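Long-range contacts in ankyrin repeat and SOCS box protein 11 (Homo sapiens, PDB 4UUC), which recognises substrates such as BIK, DIRAS2 and RPN1 for a cullin-5-RING E3 ubiquitin ligase, here represented by its ankyrin repeat domain: residues P138-C143 / L171-R176; S178-I183 / S211-A216; N192-N197 / L219-P224. All blocks are in the same frame, centred on the assembly; numbering follows the deposited sequence.

Interaction 1 of 3, residues P138-C143 / L171-R176; sequences PLYVAC and LHAAAR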
ATOM      1  N   PRO A 138       5.066  -5.475   3.548  1.00 16.51           N
ATOM      2  CA  PRO A 138       4.886  -4.027   3.671  1.00 14.03           C
ATOM      3  C   PRO A 138       6.171  -3.306   4.088  1.00 16.30           C
ATOM      4  O   PRO A 138       6.457  -2.225   3.574  1.00 16.11           O
ATOM      5  CB  PRO A 138       3.800  -3.904   4.745  1.00 17.73           C
ATOM      6  CG  PRO A 138       3.013  -5.172   4.616  1.00 22.23           C
ATOM      7  CD  PRO A 138       4.027  -6.222   4.283  1.00 18.15           C
ATOM      8  N   LEU A 139       6.941  -3.896   4.996  1.00 17.43           N
ATOM      9  CA  LEU A 139       8.189  -3.276   5.426  1.00 15.56           C
ATOM     10  C   LEU A 139       9.169  -3.169   4.258  1.00 13.02           C
ATOM     11  O   LEU A 139       9.852  -2.158   4.100  1.00 14.24           O
ATOM     12  CB  LEU A 139       8.823  -4.064   6.574  1.00 15.20           C
ATOM     13  CG  LEU A 139      10.153  -3.514   7.093  1.00 16.01           C
ATOM     14  CD1 LEU A 139       9.999  -2.095   7.629  1.00 16.90           C
ATOM     15  CD2 LEU A 139      10.706  -4.444   8.167  1.00 16.05           C
ATOM     16  N   TYR A 140       9.232  -4.214   3.443  1.00 15.01           N
ATOM     17  CA  TYR A 140      10.113  -4.226   2.281  1.00 13.15           C
ATOM     18  C   TYR A 140       9.753  -3.115   1.290  1.00 13.82           C
ATOM     19  O   TYR A 140      10.633  -2.434   0.760  1.00 15.91           O
ATOM     20  CB  TYR A 140      10.045  -5.589   1.594  1.00 12.62           C
ATOM     21  CG  TYR A 140      11.001  -5.748   0.443  1.00 18.12           C
ATOM     22  CD1 TYR A 140      12.313  -6.147   0.653  1.00 14.61           C
ATOM     23  CD2 TYR A 140      10.588  -5.514  -0.860  1.00 15.70           C
ATOM     24  CE1 TYR A 140      13.190  -6.299  -0.405  1.00 15.83           C
ATOM     25  CE2 TYR A 140      11.452  -5.662  -1.919  1.00 14.96           C
ATOM     26  CZ  TYR A 140      12.750  -6.053  -1.694  1.00 18.59           C
ATOM     27  OH  TYR A 140      13.600  -6.190  -2.764  1.00 17.72           O
ATOM     28  N   VAL A 141       8.459  -2.945   1.041  1.00 12.53           N
ATOM     29  CA  VAL A 141       7.979  -1.885   0.165  1.00 11.20           C
ATOM     30  C   VAL A 141       8.339  -0.520   0.749  1.00 11.88           C
ATOM     31  O   VAL A 141       8.821   0.355   0.032  1.00 15.63           O
ATOM     32  CB  VAL A 141       6.451  -1.987  -0.051  1.00 17.49           C
ATOM     33  CG1 VAL A 141       5.926  -0.794  -0.850  1.00 15.92           C
ATOM     34  CG2 VAL A 141       6.105  -3.297  -0.758  1.00 17.23           C
ATOM     35  N   ALA A 142       8.099  -0.348   2.047  1.00 13.93           N
ATOM     36  CA  ALA A 142       8.420   0.902   2.732  1.00 15.17           C
ATOM     37  C   ALA A 142       9.894   1.270   2.556  1.00 16.18           C
ATOM     38  O   ALA A 142      10.231   2.435   2.328  1.00 15.87           O
ATOM     39  CB  ALA A 142       8.074   0.796   4.218  1.00 16.48           C
ATOM     40  N   CYS A 143      10.769   0.279   2.688  1.00 13.88           N
ATOM     41  CA  CYS A 143      12.203   0.501   2.547  1.00 14.35           C
ATOM     42  C   CYS A 143      12.600   0.784   1.099  1.00 18.06           C
ATOM     43  O   CYS A 143      13.472   1.609   0.838  1.00 16.89           O
ATOM     44  CB  CYS A 143      12.979  -0.701   3.085  1.00 20.56           C
ATOM     45  SG  CYS A 143      12.840  -0.906   4.883  1.00 16.37           S
ATOM     46  N   LEU A 171      16.544  -4.566   4.596  1.00 16.96           N
ATOM     47  CA  LEU A 171      17.824  -3.871   4.662  1.00 15.34           C
ATOM     48  C   LEU A 171      18.512  -3.866   3.295  1.00 17.86           C
ATOM     49  O   LEU A 171      19.132  -2.874   2.918  1.00 13.46           O
ATOM     50  CB  LEU A 171      18.737  -4.509   5.712  1.00 15.63           C
ATOM     51  CG  LEU A 171      20.044  -3.764   5.998  1.00 16.16           C
ATOM     52  CD1 LEU A 171      19.784  -2.452   6.742  1.00 16.83           C
ATOM     53  CD2 LEU A 171      21.002  -4.642   6.779  1.00 20.82           C
ATOM     54  N   HIS A 172      18.406  -4.968   2.553  1.00 15.74           N
ATOM     55  CA  HIS A 172      18.946  -5.012   1.196  1.00 18.39           C
ATOM     56  C   HIS A 172      18.281  -3.955   0.326  1.00 15.74           C
ATOM     57  O   HIS A 172      18.950  -3.249  -0.426  1.00 16.84           O
ATOM     58  CB  HIS A 172      18.755  -6.393   0.557  1.00 15.87           C
ATOM     59  CG  HIS A 172      19.703  -7.434   1.063  1.00 19.41           C
ATOM     60  ND1 HIS A 172      19.300  -8.479   1.865  1.00 24.77           N
ATOM     61  CD2 HIS A 172      21.034  -7.596   0.874  1.00 25.05           C
ATOM     62  CE1 HIS A 172      20.342  -9.236   2.157  1.00 24.23           C
ATOM     63  NE2 HIS A 172      21.407  -8.722   1.568  1.00 23.42           N
ATOM     64  N   ALA A 173      16.960  -3.852   0.435  1.00 16.44           N
ATOM     65  CA  ALA A 173      16.206  -2.852  -0.309  1.00 15.26           C
ATOM     66  C   ALA A 173      16.649  -1.446   0.082  1.00 16.43           C
ATOM     67  O   ALA A 173      16.859  -0.595  -0.776  1.00 14.85           O
ATOM     68  CB  ALA A 173      14.723  -3.015  -0.070  1.00 15.68           C
ATOM     69  N   ALA A 174      16.799  -1.216   1.383  1.00 16.33           N
ATOM     70  CA  ALA A 174      17.202   0.092   1.884  1.00 18.76           C
ATOM     71  C   ALA A 174      18.607   0.464   1.406  1.00 12.09           C
ATOM     72  O   ALA A 174      18.891   1.636   1.149  1.00 16.66           O
ATOM     73  CB  ALA A 174      17.135   0.117   3.411  1.00 17.82           C
ATOM     74  N   ALA A 175      19.473  -0.537   1.281  1.00 16.94           N
ATOM     75  CA  ALA A 175      20.858  -0.320   0.867  1.00 15.44           C
ATOM     76  C   ALA A 175      20.951   0.202  -0.565  1.00 17.89           C
ATOM     77  O   ALA A 175      21.907   0.889  -0.917  1.00 20.12           O
ATOM     78  CB  ALA A 175      21.654  -1.610   1.010  1.00 17.56           C
ATOM     79  N   ARG A 176      19.962  -0.138  -1.388  1.00 16.75           N
ATOM     80  CA  ARG A 176      19.934   0.315  -2.777  1.00 16.44           C
ATOM     81  C   ARG A 176      19.397   1.737  -2.917  1.00 22.16           C
ATOM     82  O   ARG A 176      19.508   2.340  -3.989  1.00 20.71           O
ATOM     83  CB  ARG A 176      19.078  -0.621  -3.628  1.00 16.71           C
ATOM     84  CG  ARG A 176      19.622  -2.020  -3.772  1.00 19.67           C
ATOM     85  CD  ARG A 176      18.877  -2.756  -4.873  1.00 20.19           C
ATOM     86  NE  ARG A 176      19.160  -4.185  -4.879  1.00 22.53           N
ATOM     87  CZ  ARG A 176      18.519  -5.083  -4.137  1.00 21.54           C
ATOM     88  NH1 ARG A 176      17.547  -4.710  -3.314  1.00 18.85           N
ATOM     89  NH2 ARG A 176      18.849  -6.363  -4.217  1.00 20.03           N
TER
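Tyr140 holds CG anti to its backbone N (chi1 -175°), beside the carbonyl carbon; the ring beyond it reaches Ala173 of helix 170-175. The methyl carbon CB of Ala173 lies over one face of the ring, 4.1 Å from the centroid of the Tyr140 ring and 28° off its normal, a CH-pi contact. It is displaced from the centre toward the CE1 corner: Ala173 CB is 3.6 Å from Tyr140 CE1, and CD1 and CZ follow a little further off. Beside the ring the two helices meet through small groups. Cys143 directs its CB toward the partner helix, placing it 4.2 Å from Ala174 CB, with the Ala173 methyl close by. Alanine suits both sites because its single methyl fills the interface yet lets the backbones come close: the CA atoms of Cys143 and Ala174 are 5.1 Å apart, and the short helical segments run nearly parallel, with axes 8.3 Å apart at an angle of 11°. Tyrosine combines a broad apolar face with a polar end at the margin. Its OH is hydrogen-bonded to Asp168 OD2, and the same carboxylate oxygen forms a salt bridge with Arg176 NH1. Asp168 thus links the two side chains, and the bond to its oxygen helps fix where the end of the ring lies. Such parallel stacking of first helices is characteristic of ankyrin repeats, here ANK 5 and ANK 6. His172 ends the Thr-Pro-Leu-His signature of the latter, its ND1 hydrogen-bonded to Thr169 N; Tyr140 takes the corresponding place in ANK 5. Helix 105-111 packs against Val141 and Ala142, helix 203-206 against Leu171 and Ala175, and helix 148-156 reaches Cys143 through Val151.

Interaction 2 of 3, residues S178-I183 / S211-A216; sequences SNVEVI and SSVEQA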
ATOM      1  N   SER A 178      18.664   5.755  -0.810  1.00 18.19           N
ATOM      2  CA  SER A 178      19.491   6.865  -0.341  1.00 19.96           C
ATOM      3  C   SER A 178      19.074   7.401   1.032  1.00 24.38           C
ATOM      4  O   SER A 178      19.430   8.528   1.391  1.00 23.97           O
ATOM      5  CB  SER A 178      19.446   8.004  -1.366  1.00 22.93           C
ATOM      6  OG  SER A 178      19.916   7.563  -2.628  1.00 37.57           O
ATOM      7  N   ASN A 179      18.342   6.597   1.802  1.00 19.74           N
ATOM      8  CA  ASN A 179      17.835   7.037   3.104  1.00 18.23           C
ATOM      9  C   ASN A 179      18.563   6.399   4.281  1.00 18.15           C
ATOM     10  O   ASN A 179      18.408   5.208   4.557  1.00 15.76           O
ATOM     11  CB  ASN A 179      16.343   6.746   3.231  1.00 15.55           C
ATOM     12  CG  ASN A 179      15.701   7.525   4.362  1.00 19.47           C
ATOM     13  OD1 ASN A 179      15.869   7.189   5.532  1.00 17.74           O
ATOM     14  ND2 ASN A 179      14.971   8.583   4.016  1.00 23.43           N
ATOM     15  N   VAL A 180      19.338   7.222   4.980  1.00 15.11           N
ATOM     16  CA  VAL A 180      20.126   6.793   6.127  1.00 16.06           C
ATOM     17  C   VAL A 180      19.251   6.472   7.338  1.00 14.67           C
ATOM     18  O   VAL A 180      19.532   5.518   8.067  1.00 17.89           O
ATOM     19  CB  VAL A 180      21.167   7.879   6.505  1.00 18.12           C
ATOM     20  CG1 VAL A 180      21.786   7.625   7.886  1.00 21.23           C
ATOM     21  CG2 VAL A 180      22.257   7.955   5.447  1.00 17.96           C
ATOM     22  N   GLU A 181      18.199   7.259   7.560  1.00 13.59           N
ATOM     23  CA  GLU A 181      17.321   7.038   8.708  1.00 12.24           C
ATOM     24  C   GLU A 181      16.742   5.617   8.698  1.00 16.31           C
ATOM     25  O   GLU A 181      16.655   4.971   9.743  1.00 15.32           O
ATOM     26  CB  GLU A 181      16.201   8.081   8.744  1.00 16.21           C
ATOM     27  CG  GLU A 181      16.699   9.443   9.236  1.00 15.87           C
ATOM     28  CD  GLU A 181      15.595  10.474   9.436  1.00 20.01           C
ATOM     29  OE1 GLU A 181      14.664  10.545   8.605  1.00 20.28           O
ATOM     30  OE2 GLU A 181      15.669  11.220  10.437  1.00 19.65           O
ATOM     31  N   VAL A 182      16.386   5.126   7.516  1.00 15.31           N
ATOM     32  CA  VAL A 182      15.851   3.773   7.378  1.00 15.13           C
ATOM     33  C   VAL A 182      16.892   2.711   7.763  1.00 13.15           C
ATOM     34  O   VAL A 182      16.562   1.724   8.421  1.00 14.59           O
ATOM     35  CB  VAL A 182      15.349   3.533   5.940  1.00 16.29           C
ATOM     36  CG1 VAL A 182      15.028   2.055   5.702  1.00 17.74           C
ATOM     37  CG2 VAL A 182      14.126   4.390   5.665  1.00 15.73           C
ATOM     38  N   ILE A 183      18.141   2.914   7.354  1.00 14.87           N
ATOM     39  CA  ILE A 183      19.223   1.996   7.706  1.00 16.29           C
ATOM     40  C   ILE A 183      19.348   1.860   9.226  1.00 16.27           C
ATOM     41  O   ILE A 183      19.408   0.744   9.754  1.00 15.29           O
ATOM     42  CB  ILE A 183      20.579   2.462   7.117  1.00 21.38           C
ATOM     43  CG1 ILE A 183      20.523   2.502   5.586  1.00 20.41           C
ATOM     44  CG2 ILE A 183      21.720   1.551   7.572  1.00 22.66           C
ATOM     45  CD1 ILE A 183      20.385   1.138   4.912  1.00 17.81           C
ATOM     46  N   SER A 211      28.883   6.561  -0.362  1.00 26.91           N
ATOM     47  CA  SER A 211      27.582   7.162  -0.095  1.00 22.13           C
ATOM     48  C   SER A 211      27.305   7.208   1.402  1.00 20.38           C
ATOM     49  O   SER A 211      27.955   6.514   2.183  1.00 19.44           O
ATOM     50  CB  SER A 211      26.469   6.386  -0.804  1.00 26.90           C
ATOM     51  OG  SER A 211      26.242   5.130  -0.183  1.00 20.58           O
ATOM     52  N   SER A 212      26.336   8.027   1.793  1.00 19.50           N
ATOM     53  CA  SER A 212      25.939   8.136   3.193  1.00 19.88           C
ATOM     54  C   SER A 212      25.311   6.840   3.684  1.00 20.40           C
ATOM     55  O   SER A 212      25.487   6.458   4.837  1.00 17.00           O
ATOM     56  CB  SER A 212      24.962   9.295   3.384  1.00 27.25           C
ATOM     57  OG  SER A 212      25.579  10.529   3.069  1.00 35.56           O
ATOM     58  N   VAL A 213      24.575   6.163   2.806  1.00 17.60           N
ATOM     59  CA  VAL A 213      23.989   4.873   3.151  1.00 18.57           C
ATOM     60  C   VAL A 213      25.093   3.845   3.415  1.00 15.39           C
ATOM     61  O   VAL A 213      25.034   3.105   4.400  1.00 19.25           O
ATOM     62  CB  VAL A 213      23.036   4.379   2.043  1.00 16.89           C
ATOM     63  CG1 VAL A 213      22.724   2.889   2.204  1.00 17.84           C
ATOM     64  CG2 VAL A 213      21.752   5.196   2.077  1.00 21.70           C
ATOM     65  N   GLU A 214      26.108   3.816   2.558  1.00 16.14           N
ATOM     66  CA  GLU A 214      27.244   2.927   2.775  1.00 18.88           C
ATOM     67  C   GLU A 214      27.930   3.241   4.099  1.00 18.59           C
ATOM     68  O   GLU A 214      28.309   2.331   4.837  1.00 18.75           O
ATOM     69  CB  GLU A 214      28.265   3.034   1.640  1.00 19.21           C
ATOM     70  CG  GLU A 214      29.415   2.052   1.802  1.00 21.71           C
ATOM     71  CD  GLU A 214      30.532   2.262   0.804  1.00 30.86           C
ATOM     72  OE1 GLU A 214      31.196   3.317   0.864  1.00 29.73           O
ATOM     73  OE2 GLU A 214      30.748   1.363  -0.039  1.00 33.75           O
ATOM     74  N   GLN A 215      28.092   4.528   4.389  1.00 20.54           N
ATOM     75  CA  GLN A 215      28.723   4.956   5.635  1.00 20.63           C
ATOM     76  C   GLN A 215      27.944   4.423   6.828  1.00 18.84           C
ATOM     77  O   GLN A 215      28.529   3.932   7.792  1.00 20.07           O
ATOM     78  CB  GLN A 215      28.812   6.484   5.705  1.00 24.72           C
ATOM     79  CG  GLN A 215      29.562   7.005   6.930  1.00 34.26           C
ATOM     80  CD  GLN A 215      29.308   8.482   7.198  1.00 41.21           C
ATOM     81  OE1 GLN A 215      28.617   9.157   6.435  1.00 46.92           O
ATOM     82  NE2 GLN A 215      29.865   8.988   8.294  1.00 56.59           N
ATOM     83  N   ALA A 216      26.620   4.529   6.760  1.00 16.55           N
ATOM     84  CA  ALA A 216      25.755   4.075   7.843  1.00 18.65           C
ATOM     85  C   ALA A 216      25.943   2.582   8.095  1.00 19.98           C
ATOM     86  O   ALA A 216      26.072   2.146   9.238  1.00 20.12           O
ATOM     87  CB  ALA A 216      24.299   4.380   7.526  1.00 19.38           C
TER
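The amino-terminal turns of two second-layer ankyrin helices, 180-188 and 212-220, pack together through Val180, Ile183, Val213 and Ala216. Val213 uses both of its branches. Its CG1, anti to the backbone N (chi1 164°), reaches Ile183 CD1 at 4.0 Å, and the two side chains cross at about a right angle. Its other branch, CG2, lies against the backbone leading into the opposite helix, 3.6 Å from Ser178 C. One forked side chain therefore covers both the partner's side chain and its entry turn. Val180 also divides its branches: CG2 rests 3.7 Å from Ser212 CB, whereas CG1 faces the Ala216 methyl. That methyl, small enough for a close helix approach, also receives Ile183 CG2 at 3.8 Å. In the ankyrin fold these helices form the outer layer of the stack, and Ile183 reaches back to Leu171 and Ala174 of the inner helix 170-175. Both outer helices begin with a polar N-cap, a place that suits short side chains able to accept a bond from the first helical turn. Asn179 OD1 accepts from Val182 N at 2.9 Å, the donor lying in the carbonyl plane and the N-H...O angle being 151°. Ser211 OG accepts from Glu214 N in a straighter bond (163°), and its hydroxyl is also hydrogen-bonded to Ala208 O.

Interaction 3 of 3, residues N192-N197 / L219-P224; sequences NLKRRN and LREGPP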
ATOM      1  N   ASN A 192      19.749  -8.159  10.358  1.00 26.27           N
ATOM      2  CA  ASN A 192      20.996  -8.889  10.163  1.00 29.35           C
ATOM      3  C   ASN A 192      21.820  -8.251   9.050  1.00 27.20           C
ATOM      4  O   ASN A 192      21.493  -8.385   7.872  1.00 28.09           O
ATOM      5  CB  ASN A 192      20.698 -10.356   9.839  1.00 27.20           C
ATOM      6  CG  ASN A 192      21.945 -11.222   9.828  1.00 31.85           C
ATOM      7  OD1 ASN A 192      23.014 -10.798   9.390  1.00 35.74           O
ATOM      8  ND2 ASN A 192      21.808 -12.450  10.309  1.00 41.91           N
ATOM      9  N   LEU A 193      22.895  -7.562   9.422  1.00 25.66           N
ATOM     10  CA  LEU A 193      23.683  -6.808   8.449  1.00 22.78           C
ATOM     11  C   LEU A 193      24.599  -7.685   7.603  1.00 28.83           C
ATOM     12  O   LEU A 193      25.150  -7.224   6.604  1.00 29.08           O
ATOM     13  CB  LEU A 193      24.522  -5.738   9.160  1.00 34.00           C
ATOM     14  CG  LEU A 193      23.875  -4.351   9.279  1.00 30.73           C
ATOM     15  CD1 LEU A 193      22.679  -4.385  10.221  1.00 30.91           C
ATOM     16  CD2 LEU A 193      24.887  -3.305   9.727  1.00 42.00           C
ATOM     17  N   LYS A 194      24.757  -8.947   7.990  1.00 29.74           N
ATOM     18  CA  LYS A 194      25.718  -9.823   7.325  1.00 31.58           C
ATOM     19  C   LYS A 194      25.085 -10.725   6.261  1.00 32.04           C
ATOM     20  O   LYS A 194      25.748 -11.092   5.289  1.00 26.08           O
ATOM     21  CB  LYS A 194      26.443 -10.681   8.369  1.00 38.17           C
ATOM     22  CG  LYS A 194      27.262  -9.875   9.378  1.00 43.44           C
ATOM     23  CD  LYS A 194      28.497  -9.245   8.743  1.00 43.63           C
ATOM     24  CE  LYS A 194      29.225  -8.318   9.713  1.00 53.02           C
ATOM     25  NZ  LYS A 194      29.846  -9.037  10.861  1.00 41.73           N
ATOM     26  N   ARG A 195      23.811 -11.074   6.417  1.00 27.16           N
ATOM     27  CA  ARG A 195      23.230 -12.102   5.556  1.00 29.35           C
ATOM     28  C   ARG A 195      23.136 -11.652   4.099  1.00 30.35           C
ATOM     29  O   ARG A 195      22.920 -10.472   3.797  1.00 25.18           O
ATOM     30  CB  ARG A 195      21.851 -12.529   6.065  1.00 33.59           C
ATOM     31  CG  ARG A 195      20.812 -11.441   6.108  1.00 30.41           C
ATOM     32  CD  ARG A 195      19.469 -12.020   6.515  1.00 30.79           C
ATOM     33  NE  ARG A 195      18.888 -12.839   5.455  1.00 36.35           N
ATOM     34  CZ  ARG A 195      17.734 -13.491   5.555  1.00 43.42           C
ATOM     35  NH1 ARG A 195      17.028 -13.438   6.678  1.00 43.34           N
ATOM     36  NH2 ARG A 195      17.288 -14.203   4.529  1.00 43.47           N
ATOM     37  N   ARG A 196      23.315 -12.615   3.202  1.00 25.30           N
ATOM     38  CA  ARG A 196      23.373 -12.351   1.772  1.00 20.73           C
ATOM     39  C   ARG A 196      22.068 -12.733   1.088  1.00 28.50           C
ATOM     40  O   ARG A 196      21.345 -13.613   1.564  1.00 22.99           O
ATOM     41  CB  ARG A 196      24.550 -13.109   1.151  1.00 26.61           C
ATOM     42  CG  ARG A 196      25.869 -12.819   1.852  1.00 32.78           C
ATOM     43  CD  ARG A 196      27.058 -13.478   1.172  1.00 38.05           C
ATOM     44  NE  ARG A 196      28.316 -12.942   1.688  1.00 40.22           N
ATOM     45  CZ  ARG A 196      28.894 -11.822   1.256  1.00 46.27           C
ATOM     46  NH1 ARG A 196      28.337 -11.108   0.285  1.00 40.06           N
ATOM     47  NH2 ARG A 196      30.035 -11.413   1.793  1.00 49.98           N
ATOM     48  N   ASN A 197      21.776 -12.062  -0.024  1.00 26.49           N
ATOM     49  CA  ASN A 197      20.548 -12.304  -0.776  1.00 25.80           C
ATOM     50  C   ASN A 197      20.763 -13.289  -1.926  1.00 19.74           C
ATOM     51  O   ASN A 197      21.779 -13.980  -1.977  1.00 22.58           O
ATOM     52  CB  ASN A 197      19.976 -10.975  -1.296  1.00 20.53           C
ATOM     53  CG  ASN A 197      20.841 -10.320  -2.373  1.00 24.18           C
ATOM     54  OD1 ASN A 197      21.857 -10.861  -2.808  1.00 22.26           O
ATOM     55  ND2 ASN A 197      20.425  -9.134  -2.806  1.00 23.27           N
ATOM     56  N   LEU A 219      29.255   1.863   9.744  1.00 20.06           N
ATOM     57  CA  LEU A 219      29.292   2.285  11.146  1.00 20.21           C
ATOM     58  C   LEU A 219      28.551   1.326  12.081  1.00 23.86           C
ATOM     59  O   LEU A 219      28.866   1.247  13.269  1.00 24.82           O
ATOM     60  CB  LEU A 219      28.700   3.689  11.291  1.00 23.20           C
ATOM     61  CG  LEU A 219      29.547   4.846  10.758  1.00 29.11           C
ATOM     62  CD1 LEU A 219      28.717   6.122  10.704  1.00 29.01           C
ATOM     63  CD2 LEU A 219      30.791   5.047  11.610  1.00 39.02           C
ATOM     64  N   ARG A 220      27.576   0.597  11.543  1.00 17.54           N
ATOM     65  CA  ARG A 220      26.725  -0.283  12.345  1.00 20.74           C
ATOM     66  C   ARG A 220      27.158  -1.747  12.290  1.00 27.93           C
ATOM     67  O   ARG A 220      26.751  -2.553  13.128  1.00 22.42           O
ATOM     68  CB  ARG A 220      25.269  -0.183  11.885  1.00 21.70           C
ATOM     69  CG  ARG A 220      24.635   1.202  12.003  1.00 19.74           C
ATOM     70  CD  ARG A 220      24.690   1.759  13.417  1.00 15.33           C
ATOM     71  NE  ARG A 220      23.964   0.941  14.387  1.00 21.15           N
ATOM     72  CZ  ARG A 220      22.696   1.126  14.744  1.00 20.29           C
ATOM     73  NH1 ARG A 220      21.973   2.103  14.211  1.00 23.83           N
ATOM     74  NH2 ARG A 220      22.143   0.324  15.644  1.00 24.41           N
ATOM     75  N   GLU A 221      27.971  -2.094  11.299  1.00 24.49           N
ATOM     76  CA  GLU A 221      28.387  -3.478  11.118  1.00 26.54           C
ATOM     77  C   GLU A 221      29.367  -3.884  12.211  1.00 26.58           C
ATOM     78  O   GLU A 221      30.392  -3.236  12.409  1.00 32.00           O
ATOM     79  CB  GLU A 221      29.022  -3.673   9.742  1.00 33.89           C
ATOM     80  CG  GLU A 221      29.177  -5.127   9.339  1.00 49.41           C
ATOM     81  CD  GLU A 221      29.754  -5.293   7.944  1.00 47.12           C
ATOM     82  OE1 GLU A 221      30.673  -4.527   7.580  1.00 60.16           O
ATOM     83  OE2 GLU A 221      29.285  -6.188   7.211  1.00 65.29           O
ATOM     84  N   GLY A 222      29.045  -4.958  12.922  1.00 33.50           N
ATOM     85  CA  GLY A 222      29.914  -5.451  13.976  1.00 36.17           C
ATOM     86  C   GLY A 222      31.199  -6.044  13.426  1.00 32.89           C
ATOM     87  O   GLY A 222      31.299  -6.329  12.230  1.00 27.35           O
ATOM     88  N   PRO A 223      32.199  -6.237  14.298  1.00 34.40           N
ATOM     89  CA  PRO A 223      33.479  -6.797  13.858  1.00 28.97           C
ATOM     90  C   PRO A 223      33.355  -8.261  13.458  1.00 33.50           C
ATOM     91  O   PRO A 223      32.328  -8.877  13.745  1.00 34.17           O
ATOM     92  CB  PRO A 223      34.367  -6.645  15.094  1.00 29.30           C
ATOM     93  CG  PRO A 223      33.414  -6.718  16.228  1.00 30.54           C
ATOM     94  CD  PRO A 223      32.177  -6.005  15.753  1.00 33.26           C
ATOM     95  N   PRO A 224      34.391  -8.814  12.806  1.00 36.49           N
ATOM     96  CA  PRO A 224      34.402 -10.239  12.463  1.00 39.95           C
ATOM     97  C   PRO A 224      34.158 -11.118  13.687  1.00 45.11           C
ATOM     98  O   PRO A 224      34.789 -10.913  14.726  1.00 37.57           O
ATOM     99  CB  PRO A 224      35.809 -10.455  11.897  1.00 41.74           C
ATOM    100  CG  PRO A 224      36.229  -9.114  11.404  1.00 41.97           C
ATOM    101  CD  PRO A 224      35.605  -8.123  12.339  1.00 36.94           C
TER
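Lys194, whose side chain stretches across to Glu221 and Gly222, gives its backbone N-H to Asn192 OD1 at 2.9 Å. This bond closes an Asx turn within the ankyrin loop that joins helix 180-188 to helix 203-206, and a second bond to the same oxygen, from Arg195 N, extends it to an Asx motif. The donors come from different directions: Lys194 N lies in the amide carbonyl plane, while Arg195 N stands 58° out of it. Asparagine suits the site because its short amide carbonyl can fold back onto the following backbone. From the turn, Leu193 points toward the end of helix 212-220 and lays CD2 on the backbone there, 3.7 Å from Glu221 N, with Arg220 CB beside it. Its apolar side chain is also packed against Leu171 and Thr187, bridging inner and outer helices. The guanidinium of Arg220 turns elsewhere, to a salt bridge with Asp188. Lys194 and Glu221 cross at about a right angle, aliphatic carbons against the acid: Lys194 CE is 3.3 Å from Glu221 OE2. Lys194 NZ and Glu221 OE2 stay 4.7 Å apart, a separation at which attraction may help without direct contact. A flexible lysine can bend past the carboxylate; the turn at chi4 (67°) sets Lys194 NZ 3.4 Å from Gly222 O, where it makes a weak hydrogen bond.

All three contacts lie toward the carboxy-terminal end of the ankyrin stack, with centres 12 to 16 Å apart. Interaction 1 closes before interactions 2 and 3 open, whereas the segments of the latter two alternate along the chain and share helix 212-220. Interaction 1 joins inner helices; interaction 2 joins outer ones; interaction 3 ties a connecting loop to the end of the last helix of this chain, 212-220. Ala174 on helix 170-175 connects the first two, its CB lying 3.7 Å from Ile183 CD1, while Leu171 meets Leu193 of interaction 3. Helix 170-175 thus meets both other contacts, whereas interactions 2 and 3 adjoin each other only along the chain.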